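RV1873 (PDB 2JEK) is a conserved mycobacterial protein of unknown function, a single all-helical DUF1810 chain that coils into a right-handed superhelix. Local coordinates at residues A[76-81]-A[120-125]; A[83-88]-A[95-100]. All coordinates share one frame; numbering follows the deposited sequence.

Contact 1: residues A[76-81]-A[120-125]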
ATOM      1  N   PRO A  76       4.557  10.675   2.647  1.00  8.07           N
ATOM      2  CA  PRO A  76       3.756  11.018   3.827  1.00  8.13           C
ATOM      3  C   PRO A  76       2.329  10.473   3.783  1.00  8.12           C
ATOM      4  O   PRO A  76       1.800  10.054   4.816  1.00  8.77           O
ATOM      5  CB  PRO A  76       3.771  12.551   3.833  1.00  8.81           C
ATOM      6  CG  PRO A  76       5.093  12.866   3.214  1.00  9.20           C
ATOM      7  CD  PRO A  76       5.212  11.870   2.081  1.00  9.04           C
ATOM      8  N   ARG A  77       1.705  10.483   2.607  1.00  7.63           N
ATOM      9  CA  ARG A  77       0.344   9.952   2.493  1.00  6.98           C
ATOM     10  C   ARG A  77       0.302   8.451   2.799  1.00  6.94           C
ATOM     11  O   ARG A  77      -0.619   7.974   3.458  1.00  7.72           O
ATOM     12  CB  ARG A  77      -0.251  10.236   1.112  1.00  7.67           C
ATOM     13  CG  ARG A  77      -0.769  11.641   0.960  1.00  7.62           C
ATOM     14  CD  ARG A  77      -1.444  11.806  -0.376  1.00  9.11           C
ATOM     15  NE  ARG A  77      -1.994  13.149  -0.491  1.00 11.28           N
ATOM     16  CZ  ARG A  77      -2.642  13.601  -1.555  1.00 12.18           C
ATOM     17  NH1 ARG A  77      -2.816  12.828  -2.617  1.00 11.15           N
ATOM     18  NH2 ARG A  77      -3.117  14.837  -1.547  1.00 12.20           N
ATOM     19  N   LEU A  78       1.292   7.704   2.315  1.00  7.04           N
ATOM     20  CA  LEU A  78       1.331   6.268   2.578  1.00  7.70           C
ATOM     21  C   LEU A  78       1.498   5.978   4.066  1.00  7.40           C
ATOM     22  O   LEU A  78       0.866   5.067   4.607  1.00  7.89           O
ATOM     23  CB  LEU A  78       2.422   5.590   1.742  1.00  7.87           C
ATOM     24  CG  LEU A  78       2.533   4.073   1.915  1.00  7.82           C
ATOM     25  CD1 LEU A  78       1.242   3.368   1.496  1.00  8.46           C
ATOM     26  CD2 LEU A  78       3.690   3.504   1.129  1.00  9.89           C
ATOM     27  N   HIS A  79       2.329   6.771   4.738  1.00  7.38           N
ATOM     28  CA  HIS A  79       2.466   6.615   6.180  1.00  7.43           C
ATOM     29  C   HIS A  79       1.173   7.023   6.889  1.00  8.17           C
ATOM     30  O   HIS A  79       0.757   6.383   7.868  1.00  9.33           O
ATOM     31  CB  HIS A  79       3.637   7.433   6.712  1.00  8.52           C
ATOM     32  CG  HIS A  79       4.977   6.890   6.327  1.00  8.15           C
ATOM     33  ND1 HIS A  79       5.521   5.772   6.920  1.00 12.24           N
ATOM     34  CD2 HIS A  79       5.901   7.335   5.446  1.00 11.97           C
ATOM     35  CE1 HIS A  79       6.719   5.544   6.411  1.00 13.38           C
ATOM     36  NE2 HIS A  79       6.972   6.478   5.512  1.00 15.29           N
ATOM     37  N   GLU A  80       0.530   8.088   6.404  1.00  8.86           N
ATOM     38  CA  GLU A  80      -0.758   8.488   6.972  1.00  9.96           C
ATOM     39  C   GLU A  80      -1.775   7.357   6.880  1.00  8.90           C
ATOM     40  O   GLU A  80      -2.440   7.020   7.862  1.00  9.85           O
ATOM     41  CB  GLU A  80      -1.303   9.741   6.274  1.00  9.87           C
ATOM     42  CG  GLU A  80      -2.794   9.991   6.525  1.00 11.32           C
ATOM     43  CD  GLU A  80      -3.263  11.336   6.008  1.00 12.05           C
ATOM     44  OE1 GLU A  80      -2.871  11.713   4.880  1.00 14.13           O
ATOM     45  OE2 GLU A  80      -4.043  12.000   6.724  1.00 16.61           O
ATOM     46  N   CYS A  81      -1.871   6.747   5.701  1.00  7.56           N
ATOM     47  CA  CYS A  81      -2.884   5.724   5.465  1.00  7.94           C
ATOM     48  C   CYS A  81      -2.572   4.475   6.257  1.00  7.69           C
ATOM     49  O   CYS A  81      -3.468   3.853   6.800  1.00  8.08           O
ATOM     50  CB  CYS A  81      -2.976   5.425   3.971  1.00  7.92           C
ATOM     51  SG  CYS A  81      -3.738   6.760   3.017  1.00  8.02           S
ATOM     52  N   GLN A 120       8.750   1.032  10.446  1.00 12.04           N
ATOM     53  CA  GLN A 120       8.068   0.606  11.643  1.00 12.39           C
ATOM     54  C   GLN A 120       6.552   0.522  11.473  1.00 11.45           C
ATOM     55  O   GLN A 120       5.929  -0.394  11.987  1.00 12.83           O
ATOM     56  CB  GLN A 120       8.458   1.495  12.831  1.00 13.63           C
ATOM     57  CG  GLN A 120       8.260   3.008  12.627  1.00 18.60           C
ATOM     58  CD  GLN A 120       9.488   3.748  12.065  1.00 25.66           C
ATOM     59  OE1 GLN A 120       9.559   4.980  12.137  1.00 34.23           O
ATOM     60  NE2 GLN A 120      10.449   3.007  11.514  1.00 24.97           N
ATOM     61  N   ASP A 121       5.960   1.458  10.738  1.00 10.39           N
ATOM     62  CA  ASP A 121       4.511   1.423  10.571  1.00 10.35           C
ATOM     63  C   ASP A 121       4.052   0.286   9.650  1.00  9.17           C
ATOM     64  O   ASP A 121       3.026  -0.341   9.921  1.00  9.11           O
ATOM     65  CB  ASP A 121       3.927   2.773  10.147  1.00 11.39           C
ATOM     66  CG  ASP A 121       4.625   3.383   8.959  1.00 15.51           C
ATOM     67  OD1 ASP A 121       5.691   2.895   8.520  1.00 16.40           O
ATOM     68  OD2 ASP A 121       4.099   4.406   8.462  1.00 20.63           O
ATOM     69  N   PHE A 122       4.814   0.013   8.595  1.00  8.76           N
ATOM     70  CA  PHE A 122       4.478  -1.068   7.666  1.00  8.21           C
ATOM     71  C   PHE A 122       4.577  -2.406   8.380  1.00  8.91           C
ATOM     72  O   PHE A 122       3.680  -3.239   8.279  1.00  7.74           O
ATOM     73  CB  PHE A 122       5.394  -1.048   6.433  1.00  7.99           C
ATOM     74  CG  PHE A 122       5.513   0.313   5.766  1.00  7.00           C
ATOM     75  CD1 PHE A 122       4.373   1.053   5.449  1.00  7.54           C
ATOM     76  CD2 PHE A 122       6.761   0.845   5.452  1.00  8.51           C
ATOM     77  CE1 PHE A 122       4.461   2.310   4.840  1.00  9.22           C
ATOM     78  CE2 PHE A 122       6.864   2.105   4.838  1.00  8.72           C
ATOM     79  CZ  PHE A 122       5.705   2.831   4.536  1.00  9.77           C
ATOM     80  N   VAL A 123       5.664  -2.596   9.120  1.00  9.32           N
ATOM     81  CA  VAL A 123       5.886  -3.842   9.842  1.00  9.66           C
ATOM     82  C   VAL A 123       4.879  -3.986  10.979  1.00  9.72           C
ATOM     83  O   VAL A 123       4.375  -5.085  11.221  1.00  9.01           O
ATOM     84  CB  VAL A 123       7.341  -3.961  10.346  1.00 10.02           C
ATOM     85  CG1 VAL A 123       7.545  -5.310  11.004  1.00 12.00           C
ATOM     86  CG2 VAL A 123       8.301  -3.835   9.183  1.00 12.30           C
ATOM     87  N   ALA A 124       4.554  -2.885  11.648  1.00  9.22           N
ATOM     88  CA  ALA A 124       3.535  -2.897  12.701  1.00  9.44           C
ATOM     89  C   ALA A 124       2.186  -3.366  12.162  1.00  9.00           C
ATOM     90  O   ALA A 124       1.465  -4.114  12.835  1.00  9.05           O
ATOM     91  CB  ALA A 124       3.397  -1.530  13.353  1.00  9.94           C
ATOM     92  N   LEU A 125       1.843  -2.937  10.946  1.00  7.88           N
ATOM     93  CA  LEU A 125       0.563  -3.340  10.352  1.00  8.63           C
ATOM     94  C   LEU A 125       0.584  -4.853  10.102  1.00  8.03           C
ATOM     95  O   LEU A 125      -0.374  -5.565  10.440  1.00  8.44           O
ATOM     96  CB  LEU A 125       0.262  -2.541   9.074  1.00  8.12           C
ATOM     97  CG  LEU A 125      -1.207  -2.530   8.622  1.00  8.18           C
ATOM     98  CD1 LEU A 125      -1.471  -1.292   7.785  1.00  8.47           C
ATOM     99  CD2 LEU A 125      -1.570  -3.791   7.828  1.00  9.57           C
TER
HETATM  100  O   HOH W   1       2.428   5.836   9.986  1.00 20.05           O
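His79 and Asp121 join helix 74-87 to the first turn of helix 120-129 through a short, nearly straight His-carboxylate hydrogen bond: His79 ND1 donates to Asp121 OD2 over 2.5 Å, with an N-H...O angle of 165°. The carboxylate comes in at the ring edge, nearly coplanar with the imidazole, and accepts through the syn lone pair of OD2. That geometry fixes the rotation of the ring. Asp121 CG sits between its own backbone N and carbonyl carbon (chi1 51°), a turn that also brings OD1 within 3.0 Å of Phe122 N for a weak bond. A water donates to both Asp121 OD2 and His79 O, so OD2 takes one bond from the ring and one from the water. Apolar packing adjoins this polar pair. Phe122 CZ approaches His79 CE1 to 3.5 Å; the ring planes are near parallel but slid apart, so the rings barely overlap. Asp121 OD1 stands over the centre of one Phe122 face. Leu78, its CG swung anti to the backbone N, crosses Phe122 at about a right angle and sets CG 3.9 Å from Phe122 CE1. The axes of the short helix segments run 10.2 Å apart at 32°, a spacing bridged by side chains and water. On the buried side Leu78 and Phe122 both reach Phe112 of helix 101-115, while Cys81 and Glu80 turn to helix 21-29, so helix 74-87 packs against helix 21-29 as well as helix 120-129.

Contact 2: residues A[83-88]-A[95-100]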
ATOM      1  N   GLY A  83      -0.869   4.400   9.093  1.00  9.60           N
ATOM      2  CA  GLY A  83      -1.124   4.763  10.487  1.00 10.51           C
ATOM      3  C   GLY A  83      -2.593   4.735  10.865  1.00 10.18           C
ATOM      4  O   GLY A  83      -2.964   4.267  11.965  1.00 10.30           O
ATOM      5  N   LEU A  84      -3.448   5.206   9.951  1.00 10.25           N
ATOM      6  CA  LEU A  84      -4.902   5.152  10.167  1.00  9.67           C
ATOM      7  C   LEU A  84      -5.401   3.721  10.336  1.00 10.40           C
ATOM      8  O   LEU A  84      -6.229   3.440  11.210  1.00 11.09           O
ATOM      9  CB  LEU A  84      -5.658   5.857   9.032  1.00 10.22           C
ATOM     10  CG  LEU A  84      -5.488   7.375   8.987  1.00 12.13           C
ATOM     11  CD1 LEU A  84      -6.082   7.936   7.700  1.00 13.40           C
ATOM     12  CD2 LEU A  84      -6.124   8.012  10.227  1.00 13.32           C
ATOM     13  N   VAL A  85      -4.886   2.811   9.509  1.00  9.45           N
ATOM     14  CA  VAL A  85      -5.263   1.405   9.619  1.00  8.85           C
ATOM     15  C   VAL A  85      -4.773   0.839  10.954  1.00  9.07           C
ATOM     16  O   VAL A  85      -5.513   0.134  11.643  1.00  9.66           O
ATOM     17  CB  VAL A  85      -4.731   0.564   8.427  1.00  8.18           C
ATOM     18  CG1 VAL A  85      -5.058  -0.922   8.622  1.00  8.96           C
ATOM     19  CG2 VAL A  85      -5.341   1.049   7.106  1.00  9.14           C
ATOM     20  N   ASN A  86      -3.533   1.164  11.324  1.00  9.57           N
ATOM     21  CA  ASN A  86      -2.965   0.671  12.589  1.00 10.28           C
ATOM     22  C   ASN A  86      -3.753   1.115  13.817  1.00 11.74           C
ATOM     23  O   ASN A  86      -3.763   0.414  14.818  1.00 11.91           O
ATOM     24  CB  ASN A  86      -1.501   1.063  12.730  1.00 10.76           C
ATOM     25  CG  ASN A  86      -0.589   0.203  11.885  1.00  9.20           C
ATOM     26  OD1 ASN A  86      -0.928  -0.924  11.545  1.00 13.54           O
ATOM     27  ND2 ASN A  86       0.586   0.721  11.578  1.00 10.53           N
ATOM     28  N   GLN A  87      -4.446   2.244  13.695  1.00 12.13           N
ATOM     29  CA  GLN A  87      -5.219   2.878  14.772  1.00 15.39           C
ATOM     30  C   GLN A  87      -6.594   2.241  15.015  1.00 15.07           C
ATOM     31  O   GLN A  87      -7.171   2.397  16.101  1.00 15.28           O
ATOM     32  CB  GLN A  87      -5.383   4.361  14.423  1.00 16.43           C
ATOM     33  CG  GLN A  87      -5.906   5.252  15.517  1.00 22.42           C
ATOM     34  CD  GLN A  87      -5.947   6.700  15.085  1.00 19.05           C
ATOM     35  OE1 GLN A  87      -6.598   7.056  14.098  1.00 25.87           O
ATOM     36  NE2 GLN A  87      -5.248   7.545  15.818  1.00 26.39           N
ATOM     37  N   VAL A  88      -7.125   1.540  14.016  1.00 14.48           N
ATOM     38  CA  VAL A  88      -8.439   0.901  14.129  1.00 13.81           C
ATOM     39  C   VAL A  88      -8.409  -0.190  15.208  1.00 14.43           C
ATOM     40  O   VAL A  88      -7.462  -0.974  15.280  1.00 13.82           O
ATOM     41  CB  VAL A  88      -8.899   0.303  12.775  1.00 13.17           C
ATOM     42  CG1 VAL A  88     -10.273  -0.350  12.901  1.00 13.90           C
ATOM     43  CG2 VAL A  88      -8.960   1.379  11.699  1.00 13.71           C
ATOM     44  N   GLU A  95     -12.391  -7.070   7.858  1.00 14.29           N
ATOM     45  CA  GLU A  95     -13.511  -6.195   8.179  1.00 15.46           C
ATOM     46  C   GLU A  95     -13.263  -4.759   7.716  1.00 15.14           C
ATOM     47  O   GLU A  95     -14.209  -4.016   7.455  1.00 16.87           O
ATOM     48  CB  GLU A  95     -13.818  -6.250   9.679  1.00 15.25           C
ATOM     49  CG  GLU A  95     -14.435  -7.590  10.089  1.00 16.02           C
ATOM     50  CD  GLU A  95     -14.639  -7.745  11.584  1.00 18.09           C
ATOM     51  OE1 GLU A  95     -13.677  -7.569  12.357  1.00 18.36           O
ATOM     52  OE2 GLU A  95     -15.765  -8.101  11.980  1.00 22.75           O
ATOM     53  N   ILE A  96     -11.990  -4.376   7.603  1.00 12.70           N
ATOM     54  CA  ILE A  96     -11.631  -3.030   7.156  1.00 11.89           C
ATOM     55  C   ILE A  96     -11.487  -3.011   5.629  1.00 11.23           C
ATOM     56  O   ILE A  96     -11.986  -2.092   4.960  1.00 12.42           O
ATOM     57  CB  ILE A  96     -10.302  -2.544   7.813  1.00 10.77           C
ATOM     58  CG1 ILE A  96     -10.400  -2.605   9.346  1.00 11.42           C
ATOM     59  CG2 ILE A  96      -9.964  -1.117   7.345  1.00 11.19           C
ATOM     60  CD1 ILE A  96      -9.058  -2.465  10.066  1.00 12.68           C
ATOM     61  N   PHE A  97     -10.799  -4.029   5.110  1.00 10.34           N
ATOM     62  CA  PHE A  97     -10.541  -4.195   3.677  1.00 11.28           C
ATOM     63  C   PHE A  97     -11.127  -5.531   3.240  1.00 13.42           C
ATOM     64  O   PHE A  97     -10.543  -6.581   3.510  1.00 15.18           O
ATOM     65  CB  PHE A  97      -9.032  -4.226   3.392  1.00 10.56           C
ATOM     66  CG  PHE A  97      -8.333  -2.938   3.667  1.00  8.07           C
ATOM     67  CD1 PHE A  97      -8.186  -1.975   2.674  1.00  9.32           C
ATOM     68  CD2 PHE A  97      -7.812  -2.694   4.924  1.00  8.80           C
ATOM     69  CE1 PHE A  97      -7.539  -0.779   2.944  1.00 10.45           C
ATOM     70  CE2 PHE A  97      -7.158  -1.516   5.192  1.00  8.94           C
ATOM     71  CZ  PHE A  97      -7.021  -0.557   4.211  1.00  8.52           C
ATOM     72  N   GLY A  98     -12.263  -5.498   2.555  1.00 15.24           N
ATOM     73  CA  GLY A  98     -12.861  -6.752   2.089  1.00 16.10           C
ATOM     74  C   GLY A  98     -11.934  -7.440   1.096  1.00 16.13           C
ATOM     75  O   GLY A  98     -11.252  -6.755   0.327  1.00 15.74           O
ATOM     76  N   PRO A  99     -11.875  -8.789   1.103  1.00 15.73           N
ATOM     77  CA  PRO A  99     -11.100  -9.451   0.047  1.00 15.81           C
ATOM     78  C   PRO A  99     -11.538  -8.938  -1.330  1.00 15.92           C
ATOM     79  O   PRO A  99     -12.727  -8.655  -1.522  1.00 16.08           O
ATOM     80  CB  PRO A  99     -11.461 -10.931   0.218  1.00 17.23           C
ATOM     81  CG  PRO A  99     -11.793 -11.049   1.664  1.00 18.11           C
ATOM     82  CD  PRO A  99     -12.482  -9.766   2.030  1.00 16.38           C
ATOM     83  N   PRO A 100     -10.597  -8.800  -2.285  1.00 15.03           N
ATOM     84  CA  PRO A 100      -9.193  -9.197  -2.218  1.00 14.42           C
ATOM     85  C   PRO A 100      -8.268  -8.090  -1.714  1.00 12.93           C
ATOM     86  O   PRO A 100      -7.043  -8.222  -1.806  1.00 11.39           O
ATOM     87  CB  PRO A 100      -8.883  -9.514  -3.684  1.00 15.51           C
ATOM     88  CG  PRO A 100      -9.668  -8.471  -4.429  1.00 17.85           C
ATOM     89  CD  PRO A 100     -10.918  -8.207  -3.600  1.00 16.79           C
TER
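The backbone at the C-terminal end of helix 74-87 carries Val85 and Val88 opposite Ile96 and Phe97, on the chain that returns after a short connection; the CA atoms of Val85 and Ile96 are 8.1 Å apart. At Val88 the helix has given way to an extended conformation (psi 134°), with Val88 N still bonded to Val85 O at 3.2 Å. Across from it lies the short, weakly bonded helix 93-96; beyond it Phe97 to Pro99 run extended to a cis peptide before Pro100, the N-cap of helix 101-115. The two segments meet through aliphatic and aromatic side chains in two adjacent pairs. In the first, Val85 directs CG2 at the edge of the Phe97 ring, close to the ring plane, and touches CE2 and CZ about equally, with Val85 CG2 to Phe97 CE2 at 3.7 Å. With CG anti to the carbonyl carbon (chi1 -66°), Phe97 turns its ring edge to the helix although its CB does not point there. In the second pair Val88 and Ile96 meet tip to tip: the extended Ile96 chain (chi2 166°) brings CD1 to 3.7 Å from Val88 CG1, and CD1 also lies near Val88 CB. These pairs make a small hydrophobic contact that closes the short connection between helix 74-87 and helix 93-96. Leu28 of helix 21-29 packs against both Val85 and Phe97, and Phe42 adds to the cover of Val85. From helix 120-129, Tyr129 lies against Val88 and Ile96, and its hydroxyl hydrogen-bonds Val85 O.

From the N terminus, helix 74-87 is reached after five earlier helices, and both contacts use it: contact 1 its N-terminal half, contact 2 its C-terminal end and the residue after it. Contact 2 closes first, over the six residues leading into helix 93-96. The chain then forms helix 101-115 and turns into helix 120-129, where contact 1 closes the wider loop of 38 residues, with contact 2 nested inside. The two touch directly: Asn86 ND2 probably bonds to Asp121 O at 3.1 Å, and Leu125 CD1 packs on Val85 CG1. Together they tie helix 120-129 and the 93-96 turn to successive stretches of one shared helix.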